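Cellulose binding protein (Clavibacter michiganensis, PDB 4JJO) forms the two-domain expansin part of a larger, probably cellulose-degrading protein, and is a cellulose-binding protein linked to plant cell wall loosening. Local coordinates at residues V110-K115 / P182-A187; L128-R133 / S196-V201. All blocks are in the same frame, centred on the assembly; numbering follows the deposited sequence.

Interaction 1: V110-K115 / P182-A187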
ATOM      1  N   VAL A 110      -9.183  -7.695  -3.300  1.00 14.23           N
ATOM      2  CA  VAL A 110      -7.749  -7.928  -3.267  1.00 14.06           C
ATOM      3  C   VAL A 110      -7.230  -8.264  -4.660  1.00 14.52           C
ATOM      4  O   VAL A 110      -7.888  -8.965  -5.427  1.00 15.79           O
ATOM      5  CB  VAL A 110      -7.408  -9.082  -2.304  1.00 14.46           C
ATOM      6  CG1 VAL A 110      -5.937  -9.459  -2.408  1.00 14.37           C
ATOM      7  CG2 VAL A 110      -7.769  -8.701  -0.877  1.00 13.55           C
ATOM      8  N   ALA A 111      -6.056  -7.737  -4.987  1.00 14.49           N
ATOM      9  CA  ALA A 111      -5.384  -8.084  -6.232  1.00 16.05           C
ATOM     10  C   ALA A 111      -3.922  -8.388  -5.956  1.00 17.39           C
ATOM     11  O   ALA A 111      -3.369  -7.964  -4.943  1.00 18.20           O
ATOM     12  CB  ALA A 111      -5.513  -6.959  -7.247  1.00 15.98           C
ATOM     13  N   ILE A 112      -3.307  -9.132  -6.866  1.00 13.75           N
ATOM     14  CA  ILE A 112      -1.898  -9.478  -6.758  1.00 14.12           C
ATOM     15  C   ILE A 112      -1.194  -9.092  -8.045  1.00 14.52           C
ATOM     16  O   ILE A 112      -1.665  -9.427  -9.134  1.00 16.45           O
ATOM     17  CB  ILE A 112      -1.707 -10.990  -6.544  1.00 15.00           C
ATOM     18  CG1 ILE A 112      -2.367 -11.446  -5.241  1.00 15.35           C
ATOM     19  CG2 ILE A 112      -0.227 -11.355  -6.553  1.00 14.99           C
ATOM     20  CD1 ILE A 112      -1.871 -10.739  -4.011  1.00 15.63           C
ATOM     21  N   ARG A 113      -0.078  -8.381  -7.927  1.00 13.79           N
ATOM     22  CA  ARG A 113       0.772  -8.124  -9.080  1.00 15.00           C
ATOM     23  C   ARG A 113       2.121  -8.792  -8.887  1.00 15.67           C
ATOM     24  O   ARG A 113       2.852  -8.486  -7.943  1.00 14.16           O
ATOM     25  CB  ARG A 113       0.965  -6.624  -9.324  1.00 15.88           C
ATOM     26  CG  ARG A 113       1.913  -6.340 -10.483  1.00 17.16           C
ATOM     27  CD  ARG A 113       1.907  -4.887 -10.928  1.00 18.88           C
ATOM     28  NE  ARG A 113       2.370  -3.977  -9.883  1.00 18.66           N
ATOM     29  CZ  ARG A 113       2.937  -2.796 -10.110  1.00 20.07           C
ATOM     30  NH1 ARG A 113       3.126  -2.364 -11.349  1.00 21.15           N
ATOM     31  NH2 ARG A 113       3.324  -2.042  -9.090  1.00 20.35           N
ATOM     32  N   VAL A 114       2.440  -9.719  -9.779  1.00 16.37           N
ATOM     33  CA  VAL A 114       3.756 -10.331  -9.788  1.00 17.03           C
ATOM     34  C   VAL A 114       4.739  -9.308 -10.336  1.00 17.25           C
ATOM     35  O   VAL A 114       4.465  -8.656 -11.343  1.00 18.85           O
ATOM     36  CB  VAL A 114       3.790 -11.595 -10.660  1.00 18.39           C
ATOM     37  CG1 VAL A 114       5.187 -12.180 -10.684  1.00 19.14           C
ATOM     38  CG2 VAL A 114       2.791 -12.621 -10.148  1.00 18.55           C
ATOM     39  N   LYS A 115       5.877  -9.158  -9.667  1.00 16.57           N
ATOM     40  CA  LYS A 115       6.879  -8.193 -10.086  1.00 16.45           C
ATOM     41  C   LYS A 115       7.476  -8.593 -11.425  1.00 17.75           C
ATOM     42  O   LYS A 115       7.683  -9.779 -11.690  1.00 18.23           O
ATOM     43  CB  LYS A 115       7.999  -8.102  -9.051  1.00 16.47           C
ATOM     44  CG  LYS A 115       8.935  -6.928  -9.287  1.00 17.64           C
ATOM     45  CD  LYS A 115      10.083  -6.895  -8.298  1.00 18.91           C
ATOM     46  CE  LYS A 115      10.899  -5.625  -8.486  1.00 20.89           C
ATOM     47  NZ  LYS A 115      12.162  -5.609  -7.698  1.00 21.96           N
ATOM     48  N   PRO A 182      -6.255 -18.816  -4.921  1.00 22.35           N
ATOM     49  CA  PRO A 182      -5.836 -19.877  -5.842  1.00 23.57           C
ATOM     50  C   PRO A 182      -5.804 -19.445  -7.306  1.00 24.43           C
ATOM     51  O   PRO A 182      -6.409 -18.443  -7.687  1.00 25.12           O
ATOM     52  CB  PRO A 182      -6.927 -20.932  -5.656  1.00 24.78           C
ATOM     53  CG  PRO A 182      -8.133 -20.146  -5.331  1.00 24.87           C
ATOM     54  CD  PRO A 182      -7.657 -18.985  -4.498  1.00 23.05           C
ATOM     55  N   GLY A 183      -5.091 -20.215  -8.117  1.00 25.00           N
ATOM     56  CA  GLY A 183      -5.163 -20.082  -9.559  1.00 26.10           C
ATOM     57  C   GLY A 183      -4.407 -18.900 -10.129  1.00 24.55           C
ATOM     58  O   GLY A 183      -4.570 -18.563 -11.301  1.00 26.15           O
ATOM     59  N   LEU A 184      -3.574 -18.269  -9.309  1.00 22.40           N
ATOM     60  CA  LEU A 184      -2.785 -17.137  -9.768  1.00 22.45           C
ATOM     61  C   LEU A 184      -1.727 -17.603 -10.757  1.00 24.09           C
ATOM     62  O   LEU A 184      -1.181 -18.699 -10.630  1.00 24.21           O
ATOM     63  CB  LEU A 184      -2.127 -16.430  -8.586  1.00 20.40           C
ATOM     64  CG  LEU A 184      -3.089 -15.755  -7.609  1.00 20.22           C
ATOM     65  CD1 LEU A 184      -2.321 -15.178  -6.437  1.00 19.10           C
ATOM     66  CD2 LEU A 184      -3.901 -14.675  -8.308  1.00 21.41           C
ATOM     67  N   ARG A 185      -1.444 -16.763 -11.744  1.00 21.95           N
ATOM     68  CA  ARG A 185      -0.494 -17.111 -12.790  1.00 23.63           C
ATOM     69  C   ARG A 185       0.841 -16.421 -12.574  1.00 22.87           C
ATOM     70  O   ARG A 185       0.909 -15.350 -11.972  1.00 21.23           O
ATOM     71  CB  ARG A 185      -1.058 -16.729 -14.159  1.00 24.95           C
ATOM     72  CG  ARG A 185      -2.253 -17.572 -14.569  1.00 27.20           C
ATOM     73  CD  ARG A 185      -2.955 -17.027 -15.800  1.00 28.76           C
ATOM     74  NE  ARG A 185      -3.741 -15.834 -15.496  1.00 27.84           N
ATOM     75  CZ  ARG A 185      -3.355 -14.582 -15.726  1.00 27.64           C
ATOM     76  NH1 ARG A 185      -4.161 -13.584 -15.400  1.00 26.64           N
ATOM     77  NH2 ARG A 185      -2.179 -14.317 -16.283  1.00 28.19           N
ATOM     78  N   MET A 186       1.904 -17.053 -13.057  1.00 24.25           N
ATOM     79  CA  MET A 186       3.207 -16.415 -13.104  1.00 23.83           C
ATOM     80  C   MET A 186       3.175 -15.436 -14.265  1.00 24.22           C
ATOM     81  O   MET A 186       3.680 -15.719 -15.354  1.00 26.67           O
ATOM     82  CB  MET A 186       4.307 -17.457 -13.293  1.00 26.14           C
ATOM     83  CG  MET A 186       5.703 -16.878 -13.461  1.00 26.45           C
ATOM     84  SD  MET A 186       6.196 -15.786 -12.113  1.00 28.81           S
ATOM     85  CE  MET A 186       5.990 -16.868 -10.704  1.00 43.19           C
ATOM     86  N   ALA A 187       2.556 -14.287 -14.019  1.00 23.00           N
ATOM     87  CA  ALA A 187       2.308 -13.295 -15.053  1.00 23.04           C
ATOM     88  C   ALA A 187       2.884 -11.944 -14.637  1.00 21.45           C
ATOM     89  O   ALA A 187       2.150 -11.048 -14.214  1.00 19.64           O
ATOM     90  CB  ALA A 187       0.823 -13.176 -15.304  1.00 23.36           C
TER
HETATM   91  O   HOH W   1       0.756 -10.722 -11.955  1.00 16.18           O

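Interaction 2: L128-R133 / S196-V201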
ATOM      1  N   LEU A 128      -2.491  -5.730  -3.373  1.00 14.73           N
ATOM      2  CA  LEU A 128      -3.229  -4.491  -3.531  1.00 15.20           C
ATOM      3  C   LEU A 128      -4.591  -4.588  -2.857  1.00 15.00           C
ATOM      4  O   LEU A 128      -5.255  -5.622  -2.926  1.00 14.63           O
ATOM      5  CB  LEU A 128      -3.399  -4.184  -5.018  1.00 16.16           C
ATOM      6  CG  LEU A 128      -2.077  -4.095  -5.787  1.00 16.72           C
ATOM      7  CD1 LEU A 128      -2.291  -4.307  -7.277  1.00 18.17           C
ATOM      8  CD2 LEU A 128      -1.409  -2.758  -5.524  1.00 17.64           C
ATOM      9  N   ASN A 129      -4.986  -3.511  -2.188  1.00 15.79           N
ATOM     10  CA  ASN A 129      -6.339  -3.377  -1.656  1.00 16.71           C
ATOM     11  C   ASN A 129      -6.647  -4.255  -0.441  1.00 16.62           C
ATOM     12  O   ASN A 129      -7.805  -4.594  -0.189  1.00 15.92           O
ATOM     13  CB  ASN A 129      -7.349  -3.648  -2.769  1.00 18.27           C
ATOM     14  CG  ASN A 129      -7.064  -2.838  -4.017  1.00 19.36           C
ATOM     15  OD1 ASN A 129      -6.730  -1.655  -3.942  1.00 20.48           O
ATOM     16  ND2 ASN A 129      -7.178  -3.474  -5.174  1.00 19.09           N
ATOM     17  N   ALA A 130      -5.618  -4.618   0.315  1.00 15.37           N
ATOM     18  CA  ALA A 130      -5.831  -5.288   1.592  1.00 16.76           C
ATOM     19  C   ALA A 130      -6.533  -4.339   2.564  1.00 17.97           C
ATOM     20  O   ALA A 130      -7.268  -4.774   3.449  1.00 19.77           O
ATOM     21  CB  ALA A 130      -4.512  -5.765   2.174  1.00 16.97           C
ATOM     22  N   GLY A 131      -6.291  -3.042   2.397  1.00 17.24           N
ATOM     23  CA  GLY A 131      -6.948  -2.021   3.195  1.00 18.68           C
ATOM     24  C   GLY A 131      -6.194  -1.682   4.471  1.00 20.92           C
ATOM     25  O   GLY A 131      -6.053  -0.512   4.827  1.00 23.44           O
ATOM     26  N   ASN A 132      -5.715  -2.710   5.163  1.00 14.96           N
ATOM     27  CA  ASN A 132      -4.941  -2.525   6.382  1.00 14.04           C
ATOM     28  C   ASN A 132      -3.519  -3.039   6.175  1.00 14.46           C
ATOM     29  O   ASN A 132      -3.148  -3.417   5.060  1.00 15.64           O
ATOM     30  CB  ASN A 132      -5.604  -3.262   7.549  1.00 15.44           C
ATOM     31  CG  ASN A 132      -7.073  -2.911   7.703  1.00 16.22           C
ATOM     32  OD1 ASN A 132      -7.421  -1.848   8.213  1.00 15.37           O
ATOM     33  ND2 ASN A 132      -7.942  -3.816   7.266  1.00 17.19           N
ATOM     34  N   ARG A 133      -2.721  -3.052   7.237  1.00 15.68           N
ATOM     35  CA  ARG A 133      -1.369  -3.594   7.148  1.00 16.28           C
ATOM     36  C   ARG A 133      -1.414  -5.103   6.957  1.00 15.41           C
ATOM     37  O   ARG A 133      -2.272  -5.789   7.512  1.00 15.35           O
ATOM     38  CB  ARG A 133      -0.543  -3.257   8.391  1.00 20.27           C
ATOM     39  CG  ARG A 133      -0.266  -1.775   8.579  1.00 23.54           C
ATOM     40  CD  ARG A 133       0.917  -1.542   9.512  1.00 28.10           C
ATOM     41  NE  ARG A 133       1.226  -0.122   9.655  1.00 30.71           N
ATOM     42  CZ  ARG A 133       2.338   0.357  10.205  1.00 34.44           C
ATOM     43  NH1 ARG A 133       3.271  -0.466  10.668  1.00 35.86           N
ATOM     44  NH2 ARG A 133       2.522   1.668  10.289  1.00 37.32           N
ATOM     45  N   SER A 196     -11.635 -12.015  -3.589  1.00 17.43           N
ATOM     46  CA  SER A 196     -11.461 -12.052  -2.140  1.00 18.39           C
ATOM     47  C   SER A 196     -11.418 -10.677  -1.481  1.00 17.73           C
ATOM     48  O   SER A 196     -10.927  -9.703  -2.054  1.00 17.78           O
ATOM     49  CB  SER A 196     -10.196 -12.836  -1.783  1.00 19.49           C
ATOM     50  OG  SER A 196     -10.358 -14.206  -2.103  1.00 20.43           O
ATOM     51  N   ARG A 197     -11.947 -10.628  -0.264  1.00 17.27           N
ATOM     52  CA  ARG A 197     -11.942  -9.431   0.568  1.00 17.91           C
ATOM     53  C   ARG A 197     -11.635  -9.833   2.003  1.00 17.40           C
ATOM     54  O   ARG A 197     -11.990 -10.927   2.432  1.00 16.96           O
ATOM     55  CB  ARG A 197     -13.309  -8.746   0.533  1.00 19.73           C
ATOM     56  CG  ARG A 197     -13.618  -7.991  -0.746  1.00 20.66           C
ATOM     57  CD  ARG A 197     -15.003  -7.366  -0.677  1.00 22.74           C
ATOM     58  NE  ARG A 197     -15.392  -6.741  -1.938  1.00 24.15           N
ATOM     59  CZ  ARG A 197     -15.057  -5.508  -2.303  1.00 25.45           C
ATOM     60  NH1 ARG A 197     -14.317  -4.748  -1.508  1.00 25.31           N
ATOM     61  NH2 ARG A 197     -15.463  -5.030  -3.473  1.00 27.22           N
ATOM     62  N   PHE A 198     -10.978  -8.946   2.743  1.00 17.70           N
ATOM     63  CA  PHE A 198     -10.727  -9.173   4.161  1.00 17.55           C
ATOM     64  C   PHE A 198     -11.943  -8.780   4.989  1.00 19.16           C
ATOM     65  O   PHE A 198     -12.095  -9.221   6.126  1.00 20.06           O
ATOM     66  CB  PHE A 198      -9.504  -8.379   4.625  1.00 17.69           C
ATOM     67  CG  PHE A 198      -8.200  -8.960   4.169  1.00 17.37           C
ATOM     68  CD1 PHE A 198      -7.606  -9.993   4.876  1.00 16.75           C
ATOM     69  CD2 PHE A 198      -7.568  -8.479   3.039  1.00 18.11           C
ATOM     70  CE1 PHE A 198      -6.406 -10.533   4.462  1.00 15.78           C
ATOM     71  CE2 PHE A 198      -6.366  -9.018   2.620  1.00 17.53           C
ATOM     72  CZ  PHE A 198      -5.787 -10.044   3.333  1.00 16.48           C
ATOM     73  N   TYR A 199     -12.806  -7.948   4.410  1.00 20.68           N
ATOM     74  CA  TYR A 199     -14.007  -7.468   5.087  1.00 22.71           C
ATOM     75  C   TYR A 199     -15.038  -7.038   4.044  1.00 24.03           C
ATOM     76  O   TYR A 199     -14.680  -6.713   2.914  1.00 23.64           O
ATOM     77  CB  TYR A 199     -13.660  -6.303   6.016  1.00 24.20           C
ATOM     78  CG  TYR A 199     -12.772  -5.265   5.374  1.00 24.47           C
ATOM     79  CD1 TYR A 199     -13.317  -4.169   4.721  1.00 26.36           C
ATOM     80  CD2 TYR A 199     -11.392  -5.382   5.423  1.00 23.08           C
ATOM     81  CE1 TYR A 199     -12.512  -3.220   4.133  1.00 26.85           C
ATOM     82  CE2 TYR A 199     -10.574  -4.437   4.833  1.00 23.62           C
ATOM     83  CZ  TYR A 199     -11.140  -3.359   4.191  1.00 25.50           C
ATOM     84  OH  TYR A 199     -10.332  -2.415   3.606  1.00 26.27           O
ATOM     85  N   PRO A 200     -16.328  -7.036   4.419  1.00 25.82           N
ATOM     86  CA  PRO A 200     -17.397  -6.789   3.443  1.00 27.26           C
ATOM     87  C   PRO A 200     -17.548  -5.348   2.971  1.00 29.73           C
ATOM     88  O   PRO A 200     -17.086  -4.409   3.618  1.00 30.04           O
ATOM     89  CB  PRO A 200     -18.665  -7.201   4.199  1.00 29.00           C
ATOM     90  CG  PRO A 200     -18.322  -7.078   5.629  1.00 29.20           C
ATOM     91  CD  PRO A 200     -16.861  -7.396   5.744  1.00 26.68           C
ATOM     92  N   VAL A 201     -18.200  -5.201   1.822  1.00 31.35           N
ATOM     93  CA  VAL A 201     -18.728  -3.920   1.380  1.00 34.92           C
ATOM     94  C   VAL A 201     -20.065  -3.715   2.077  1.00 38.74           C
ATOM     95  O   VAL A 201     -20.774  -4.682   2.357  1.00 38.57           O
ATOM     96  CB  VAL A 201     -18.973  -3.896  -0.145  1.00 35.03           C
ATOM     97  CG1 VAL A 201     -17.717  -4.294  -0.905  1.00 32.21           C
ATOM     98  CG2 VAL A 201     -20.138  -4.811  -0.514  1.00 36.30           C
TER
HETATM   99  O   HOH W   2      -9.766  -2.719   0.177  1.00 22.72           O

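Interaction 1: V110-K115 / P182-A187
I112 and V114 of strand 111-114 face L184 and A187, which lie where the chain leaves strand 178-184. The backbones converge: the CA atoms of I112 and L184 are 8.3 Å apart, those of V114 and A187 6.2 Å. No direct hydrogen bond joins the two segments. G183 and L184 form a G1 beta bulge opposite L167, and the chain turns a corner at G183. Further on, M186 centres an inverse gamma turn closed by a weak bond from A187 N to R185 O.

I112 and L184 cross at about a right angle. With chi1 at -62°, CG1 of I112 is set beside the backbone N, and there it meets CD1 of L184 at 3.9 Å. L125 and V127 flank I112, while L167 and V169 pack on L184. The pair therefore belongs to the hydrophobic core of the Ig-like beta sandwich of the expansin C-terminal domain.

V114 divides its contacts. Its CG2 lies 3.8 Å from R185 O, and its CG1 touches M186 SD at 4.0 Å. CB of M186 points away from V114, but the bend at chi2 (55°) brings SD back to this methyl. R185 O also accepts a hydrogen bond from Q192 of strand 191-193. The R185 guanidinium forms a salt bridge with E190.

One water bridges the backbones. It accepts from V114 N at 2.9 Å and donates to A187 O at 2.7 Å. Apolar packing and this water, rather than direct strand pairing, thus join the two segments.

Interaction 2: L128-R133 / S196-V201
A130, G131 and N132, in the loop after strand 124-128, meet the rings of F198 and Y199 near the C-terminus. Just before them, N129 takes part through a water. The water donates to N129 O at 2.7 Å, and a second, long and weak bond to Y199 OH is possible. The side-chain ND2 of N129 hydrogen-bonds to T109 O.

A130 makes the apolar contact. Its CB lies 3.8 Å from CE2 of F198. Its carbonyl oxygen touches both rings, from directions roughly a right angle apart, at 3.7 Å from F198 CD2 and 3.6 Å from Y199 CE2. It approaches the Y199 ring at the edge, near the ring plane, and the F198 ring obliquely. The same oxygen receives a weak bond from N132 N.

F198 also packs on V171 and V179, from two strands of the sandwich. The C-terminal tail thus lies across one end of the Ig-like expansin C-terminal domain. D104 and P105, which bind N132 and Y199, belong to the connection between the last strand of the double-psi beta-barrel domain and strand 111-114.

G131 has no side chain, and Y199 OH comes to 3.4 Å from its CA. The hydroxyl donates a hydrogen bond to P105 O. With chi1 at 46°, CG of Y199 sits over its own backbone, and the ring reaches A130 and G131 from there.

N132 brings ND2 to 3.6 Å from Y199 CE2. Its amide plane is turned 57° from the ring, so the two groups do not stack flat. ND2 is held by a hydrogen bond to D104 OD1.

Both interactions lie in the expansin C-terminal domain, with centres about 16 Å apart. Their segments alternate along the chain: 110-115, 128-133, 182-187, then 196-201. Strand 111-114 lies between strands 124-128 and 191-193 in one antiparallel sheet; 128-133 starts at the end of the first of these neighbours, and 196-201 follows the second. A111 O and L128 N, 2.9 Å apart, probably form a hydrogen bond, as do V110 N and S196 O at the same distance. V110 CG2 also packs on F198 CE2. Interaction 1 packs two parts of the sandwich against each other, whereas interaction 2 ties the C-terminal tail near the connection to the barrel domain.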